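Long-range contact in filamentation induced by cAMP protein Fic (Desulfovibrio alaskensis, PDB 4RGL), which is a Fic/DOC-family protein of mainly helical fold that also carries a C-terminal domain of the helix-turn-helix class: residues R126-R136 and F179-D187. Sequence-based numbering, arbitrary orientation.
Sequences RYRSGGVGIFR and FEFIHPFAD
At the start of the Fic motif, HxFx(D/E)GNGRxxR, whose first residue is H183, R128 binds the last carbonyl of helix 168-182, I182 O, and that of H183, the residue just beyond it. NE donates to H183 O (2.6 Å), nearly along the carbonyl axis, and NH2 to I182 O (3.0 Å), both acceptors lying near the guanidinium plane. The chain is extended from CG to NE, which carries the group past P184, while NH1 turns back to G130 O and NH2 also meets P145 O. Three nitrogens are thus engaged, fixing the rotation of the guanidinium, and V132 CG1 sits above one face, toward its rim. The backbone joins in through R128 N, bonded to P184 O at 3.0 Å and almost straight (167°). Next to this, Y127 CD1 rests on P184 CB (3.6 Å), the ring being oblique to that of F185, and its hydroxyl bonds to E106. A water links R126 O to A186 N.

H183, the motif histidine, has left-handed backbone angles, and its ND1 bonds to E180 O. One face of its imidazole is covered by I134 CG1, 3.9 Å from the ring centroid in a CH-pi contact; I134 belongs to the short strand 133-134, paired antiparallel with 142-143 in a short hairpin that probably corresponds to the flap of Fic proteins. Beyond it R136 grips E180 side-on: NH2 meets OE1 on its syn lone pair (3.1 Å), and NE meets OE2 (3.1 Å) from 24° out of the carboxylate plane. A second water joins OE2 to F135 O, and D232 on helix 221-234 takes R136 NH1 in another salt bridge.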
ATOM      1  N   ARG A 126     -10.478 -22.574  -3.010  1.00 65.98           N
ATOM      2  CA  ARG A 126     -11.208 -23.564  -2.213  1.00 66.23           C
ATOM      3  C   ARG A 126     -10.453 -23.851  -0.940  1.00 68.16           C
ATOM      4  O   ARG A 126      -9.243 -23.602  -0.871  1.00 66.07           O
ATOM      5  CB  ARG A 126     -11.433 -24.873  -3.018  1.00 68.45           C
ATOM      6  CG  ARG A 126     -10.158 -25.462  -3.616  1.00 78.67           C
ATOM      7  CD  ARG A 126     -10.455 -26.660  -4.499  1.00 95.22           C
ATOM      8  NE  ARG A 126      -9.300 -27.029  -5.320  1.00109.91           N
ATOM      9  CZ  ARG A 126      -9.055 -26.519  -6.527  1.00129.53           C
ATOM     10  NH1 ARG A 126      -9.882 -25.624  -7.057  1.00115.08           N
ATOM     11  NH2 ARG A 126      -7.984 -26.900  -7.211  1.00121.76           N
ATOM     12  N   TYR A 127     -11.142 -24.364   0.078  1.00 64.90           N
ATOM     13  CA  TYR A 127     -10.491 -24.675   1.341  1.00 62.68           C
ATOM     14  C   TYR A 127      -9.689 -25.964   1.223  1.00 64.77           C
ATOM     15  O   TYR A 127      -9.977 -26.798   0.356  1.00 65.33           O
ATOM     16  CB  TYR A 127     -11.515 -24.774   2.484  1.00 64.18           C
ATOM     17  CG  TYR A 127     -12.297 -23.493   2.705  1.00 66.32           C
ATOM     18  CD1 TYR A 127     -11.661 -22.252   2.695  1.00 66.67           C
ATOM     19  CD2 TYR A 127     -13.646 -23.527   3.049  1.00 68.80           C
ATOM     20  CE1 TYR A 127     -12.366 -21.074   2.934  1.00 67.34           C
ATOM     21  CE2 TYR A 127     -14.361 -22.355   3.300  1.00 69.90           C
ATOM     22  CZ  TYR A 127     -13.716 -21.129   3.245  1.00 75.50           C
ATOM     23  OH  TYR A 127     -14.419 -19.971   3.481  1.00 76.93           O
ATOM     24  N   ARG A 128      -8.632 -26.093   2.038  1.00 59.27           N
ATOM     25  CA  ARG A 128      -7.749 -27.261   2.032  1.00 58.82           C
ATOM     26  C   ARG A 128      -8.525 -28.547   2.316  1.00 65.85           C
ATOM     27  O   ARG A 128      -9.462 -28.546   3.126  1.00 66.41           O
ATOM     28  CB  ARG A 128      -6.628 -27.085   3.062  1.00 55.79           C
ATOM     29  CG  ARG A 128      -7.134 -26.728   4.442  1.00 60.84           C
ATOM     30  CD  ARG A 128      -6.013 -26.420   5.380  1.00 65.06           C
ATOM     31  NE  ARG A 128      -6.502 -25.870   6.643  1.00 63.54           N
ATOM     32  CZ  ARG A 128      -6.818 -26.607   7.701  1.00 74.53           C
ATOM     33  NH1 ARG A 128      -6.714 -27.929   7.652  1.00 61.04           N
ATOM     34  NH2 ARG A 128      -7.247 -26.030   8.813  1.00 60.74           N
ATOM     35  N   SER A 129      -8.153 -29.636   1.635  1.00 63.82           N
ATOM     36  CA  SER A 129      -8.790 -30.933   1.830  1.00 65.21           C
ATOM     37  C   SER A 129      -8.123 -31.692   2.967  1.00 71.03           C
ATOM     38  O   SER A 129      -8.698 -32.658   3.494  1.00 73.25           O
ATOM     39  CB  SER A 129      -8.733 -31.753   0.546  1.00 67.38           C
ATOM     40  OG  SER A 129      -7.393 -31.959   0.131  1.00 72.21           O
ATOM     41  N   GLY A 130      -6.927 -31.246   3.352  1.00 65.18           N
ATOM     42  CA  GLY A 130      -6.161 -31.884   4.405  1.00 65.27           C
ATOM     43  C   GLY A 130      -5.654 -30.922   5.453  1.00 71.42           C
ATOM     44  O   GLY A 130      -6.032 -29.742   5.468  1.00 71.06           O
ATOM     45  N   GLY A 131      -4.821 -31.433   6.354  1.00 68.98           N
ATOM     46  CA  GLY A 131      -4.224 -30.636   7.410  1.00 67.97           C
ATOM     47  C   GLY A 131      -3.142 -29.709   6.903  1.00 70.72           C
ATOM     48  O   GLY A 131      -2.636 -29.885   5.790  1.00 69.57           O
ATOM     49  N   VAL A 132      -2.796 -28.703   7.700  1.00 67.93           N
ATOM     50  CA  VAL A 132      -1.761 -27.748   7.332  1.00 67.91           C
ATOM     51  C   VAL A 132      -1.063 -27.234   8.609  1.00 73.81           C
ATOM     52  O   VAL A 132      -1.694 -27.143   9.673  1.00 73.31           O
ATOM     53  CB  VAL A 132      -2.345 -26.569   6.472  1.00 71.10           C
ATOM     54  CG1 VAL A 132      -3.213 -25.643   7.319  1.00 70.46           C
ATOM     55  CG2 VAL A 132      -1.231 -25.786   5.784  1.00 70.29           C
ATOM     56  N   GLY A 133       0.231 -26.959   8.500  1.00 71.73           N
ATOM     57  CA  GLY A 133       1.012 -26.429   9.607  1.00 72.05           C
ATOM     58  C   GLY A 133       0.945 -24.916   9.691  1.00 77.10           C
ATOM     59  O   GLY A 133       1.011 -24.229   8.664  1.00 75.99           O
ATOM     60  N   ILE A 134       0.765 -24.382  10.919  1.00 74.93           N
ATOM     61  CA  ILE A 134       0.753 -22.940  11.147  1.00 74.69           C
ATOM     62  C   ILE A 134       2.166 -22.476  11.515  1.00 81.98           C
ATOM     63  O   ILE A 134       2.752 -22.974  12.486  1.00 81.36           O
ATOM     64  CB  ILE A 134      -0.285 -22.541  12.243  1.00 77.35           C
ATOM     65  CG1 ILE A 134      -1.706 -23.021  11.871  1.00 77.47           C
ATOM     66  CG2 ILE A 134      -0.256 -21.022  12.495  1.00 76.87           C
ATOM     67  CD1 ILE A 134      -2.781 -22.732  12.951  1.00 82.70           C
ATOM     68  N   PHE A 135       2.731 -21.560  10.708  1.00 81.31           N
ATOM     69  CA  PHE A 135       4.061 -21.008  10.954  1.00 82.45           C
ATOM     70  C   PHE A 135       3.966 -19.626  11.569  1.00 86.12           C
ATOM     71  O   PHE A 135       3.257 -18.758  11.039  1.00 85.75           O
ATOM     72  CB  PHE A 135       4.875 -20.946   9.647  1.00 84.80           C
ATOM     73  CG  PHE A 135       5.381 -22.280   9.162  1.00 87.73           C
ATOM     74  CD1 PHE A 135       4.594 -23.089   8.352  1.00 91.51           C
ATOM     75  CD2 PHE A 135       6.675 -22.701   9.457  1.00 90.75           C
ATOM     76  CE1 PHE A 135       5.070 -24.317   7.892  1.00 93.29           C
ATOM     77  CE2 PHE A 135       7.159 -23.915   8.971  1.00 94.25           C
ATOM     78  CZ  PHE A 135       6.352 -24.719   8.199  1.00 92.69           C
ATOM     79  N   ARG A 136       4.674 -19.406  12.690  1.00 81.93           N
ATOM     80  CA  ARG A 136       4.729 -18.092  13.321  1.00 81.00           C
ATOM     81  C   ARG A 136       6.192 -17.671  13.516  1.00 85.84           C
ATOM     82  O   ARG A 136       6.699 -17.655  14.639  1.00 85.48           O
ATOM     83  CB  ARG A 136       3.955 -18.074  14.662  1.00 78.20           C
ATOM     84  CG  ARG A 136       2.464 -18.352  14.496  1.00 80.96           C
ATOM     85  CD  ARG A 136       1.646 -17.746  15.612  1.00 89.09           C
ATOM     86  NE  ARG A 136       0.229 -18.090  15.485  1.00 92.98           N
ATOM     87  CZ  ARG A 136      -0.395 -18.955  16.278  1.00104.94           C
ATOM     88  NH1 ARG A 136       0.240 -19.495  17.314  1.00 91.98           N
ATOM     89  NH2 ARG A 136      -1.677 -19.231  16.086  1.00 89.67           N
ATOM     90  N   PHE A 179      -9.040 -15.780  11.436  1.00 65.72           N
ATOM     91  CA  PHE A 179      -8.619 -16.332  10.144  1.00 63.80           C
ATOM     92  C   PHE A 179      -7.250 -17.009  10.257  1.00 65.45           C
ATOM     93  O   PHE A 179      -7.052 -18.080   9.692  1.00 64.35           O
ATOM     94  CB  PHE A 179      -8.577 -15.220   9.072  1.00 65.12           C
ATOM     95  CG  PHE A 179      -8.314 -15.711   7.670  1.00 66.36           C
ATOM     96  CD1 PHE A 179      -7.011 -15.889   7.208  1.00 68.70           C
ATOM     97  CD2 PHE A 179      -9.363 -15.972   6.800  1.00 69.51           C
ATOM     98  CE1 PHE A 179      -6.769 -16.373   5.917  1.00 69.28           C
ATOM     99  CE2 PHE A 179      -9.117 -16.428   5.499  1.00 72.40           C
ATOM    100  CZ  PHE A 179      -7.820 -16.625   5.067  1.00 69.38           C
ATOM    101  N   GLU A 180      -6.304 -16.381  10.989  1.00 61.88           N
ATOM    102  CA  GLU A 180      -4.953 -16.927  11.153  1.00 61.31           C
ATOM    103  C   GLU A 180      -4.999 -18.257  11.934  1.00 66.22           C
ATOM    104  O   GLU A 180      -4.226 -19.169  11.641  1.00 65.17           O
ATOM    105  CB  GLU A 180      -4.040 -15.905  11.869  1.00 62.36           C
ATOM    106  CG  GLU A 180      -2.541 -16.183  11.714  1.00 71.25           C
ATOM    107  CD  GLU A 180      -1.931 -17.186  12.687  1.00 83.28           C
ATOM    108  OE1 GLU A 180      -2.632 -17.604  13.637  1.00 59.19           O
ATOM    109  OE2 GLU A 180      -0.716 -17.464  12.559  1.00 80.97           O
ATOM    110  N   PHE A 181      -5.917 -18.363  12.921  1.00 63.73           N
ATOM    111  CA  PHE A 181      -6.070 -19.581  13.713  1.00 63.68           C
ATOM    112  C   PHE A 181      -6.606 -20.737  12.858  1.00 67.04           C
ATOM    113  O   PHE A 181      -6.197 -21.889  13.053  1.00 66.78           O
ATOM    114  CB  PHE A 181      -7.003 -19.334  14.912  1.00 66.60           C
ATOM    115  CG  PHE A 181      -7.423 -20.594  15.643  1.00 69.02           C
ATOM    116  CD1 PHE A 181      -6.582 -21.192  16.572  1.00 72.61           C
ATOM    117  CD2 PHE A 181      -8.657 -21.188  15.388  1.00 71.55           C
ATOM    118  CE1 PHE A 181      -6.961 -22.373  17.226  1.00 74.20           C
ATOM    119  CE2 PHE A 181      -9.029 -22.371  16.033  1.00 74.93           C
ATOM    120  CZ  PHE A 181      -8.184 -22.949  16.958  1.00 73.06           C
ATOM    121  N   ILE A 182      -7.543 -20.444  11.945  1.00 63.40           N
ATOM    122  CA  ILE A 182      -8.185 -21.487  11.153  1.00 63.93           C
ATOM    123  C   ILE A 182      -7.258 -21.948   9.994  1.00 67.70           C
ATOM    124  O   ILE A 182      -7.169 -23.153   9.742  1.00 67.98           O
ATOM    125  CB  ILE A 182      -9.569 -21.022  10.620  1.00 67.73           C
ATOM    126  CG1 ILE A 182     -10.486 -20.561  11.795  1.00 69.18           C
ATOM    127  CG2 ILE A 182     -10.246 -22.143   9.788  1.00 68.54           C
ATOM    128  CD1 ILE A 182     -11.809 -19.858  11.372  1.00 73.14           C
ATOM    129  N   HIS A 183      -6.540 -20.990   9.316  1.00 63.16           N
ATOM    130  CA  HIS A 183      -5.689 -21.326   8.146  1.00 62.19           C
ATOM    131  C   HIS A 183      -6.511 -22.126   7.127  1.00 67.16           C
ATOM    132  O   HIS A 183      -6.329 -23.337   7.002  1.00 67.46           O
ATOM    133  CB  HIS A 183      -4.432 -22.122   8.587  1.00 62.48           C
ATOM    134  CG  HIS A 183      -3.177 -21.309   8.644  1.00 65.05           C
ATOM    135  ND1 HIS A 183      -3.010 -20.309   9.584  1.00 66.35           N
ATOM    136  CD2 HIS A 183      -2.008 -21.478   7.976  1.00 66.36           C
ATOM    137  CE1 HIS A 183      -1.782 -19.846   9.403  1.00 65.23           C
ATOM    138  NE2 HIS A 183      -1.138 -20.522   8.449  1.00 65.48           N
ATOM    139  N   PRO A 184      -7.551 -21.501   6.520  1.00 63.46           N
ATOM    140  CA  PRO A 184      -8.515 -22.290   5.734  1.00 63.73           C
ATOM    141  C   PRO A 184      -7.941 -22.816   4.418  1.00 66.14           C
ATOM    142  O   PRO A 184      -8.480 -23.760   3.863  1.00 65.83           O
ATOM    143  CB  PRO A 184      -9.647 -21.295   5.470  1.00 65.98           C
ATOM    144  CG  PRO A 184      -9.011 -19.968   5.560  1.00 69.38           C
ATOM    145  CD  PRO A 184      -7.976 -20.091   6.630  1.00 64.42           C
ATOM    146  N   PHE A 185      -6.896 -22.179   3.895  1.00 62.02           N
ATOM    147  CA  PHE A 185      -6.354 -22.568   2.598  1.00 61.96           C
ATOM    148  C   PHE A 185      -5.069 -23.384   2.751  1.00 67.74           C
ATOM    149  O   PHE A 185      -4.402 -23.312   3.788  1.00 67.36           O
ATOM    150  CB  PHE A 185      -6.095 -21.333   1.735  1.00 62.57           C
ATOM    151  CG  PHE A 185      -7.326 -20.494   1.496  1.00 64.37           C
ATOM    152  CD1 PHE A 185      -8.293 -20.893   0.582  1.00 68.48           C
ATOM    153  CD2 PHE A 185      -7.495 -19.279   2.148  1.00 66.14           C
ATOM    154  CE1 PHE A 185      -9.429 -20.114   0.357  1.00 70.26           C
ATOM    155  CE2 PHE A 185      -8.625 -18.492   1.911  1.00 69.82           C
ATOM    156  CZ  PHE A 185      -9.588 -18.917   1.019  1.00 69.01           C
ATOM    157  N   ALA A 186      -4.729 -24.167   1.723  1.00 65.55           N
ATOM    158  CA  ALA A 186      -3.511 -24.960   1.714  1.00 65.69           C
ATOM    159  C   ALA A 186      -2.261 -24.057   1.745  1.00 70.01           C
ATOM    160  O   ALA A 186      -1.255 -24.420   2.355  1.00 70.37           O
ATOM    161  CB  ALA A 186      -3.481 -25.854   0.488  1.00 67.20           C
ATOM    162  N   ASP A 187      -2.331 -22.880   1.082  1.00 66.03           N
ATOM    163  CA  ASP A 187      -1.212 -21.930   1.039  1.00 65.28           C
ATOM    164  C   ASP A 187      -1.716 -20.498   1.035  1.00 67.03           C
ATOM    165  O   ASP A 187      -2.849 -20.244   0.630  1.00 67.32           O
ATOM    166  CB  ASP A 187      -0.331 -22.174  -0.217  1.00 68.31           C
ATOM    167  CG  ASP A 187       0.278 -23.558  -0.299  1.00 84.06           C
ATOM    168  OD1 ASP A 187      -0.366 -24.455  -0.886  1.00 85.95           O
ATOM    169  OD2 ASP A 187       1.445 -23.723   0.137  1.00 91.61           O
TER
HETATM  170  O   HOH W   1      -6.485 -24.263  -0.671  1.00 67.49           O
HETATM  171  O   HOH W   2       1.101 -17.148  10.560  1.00 70.88           O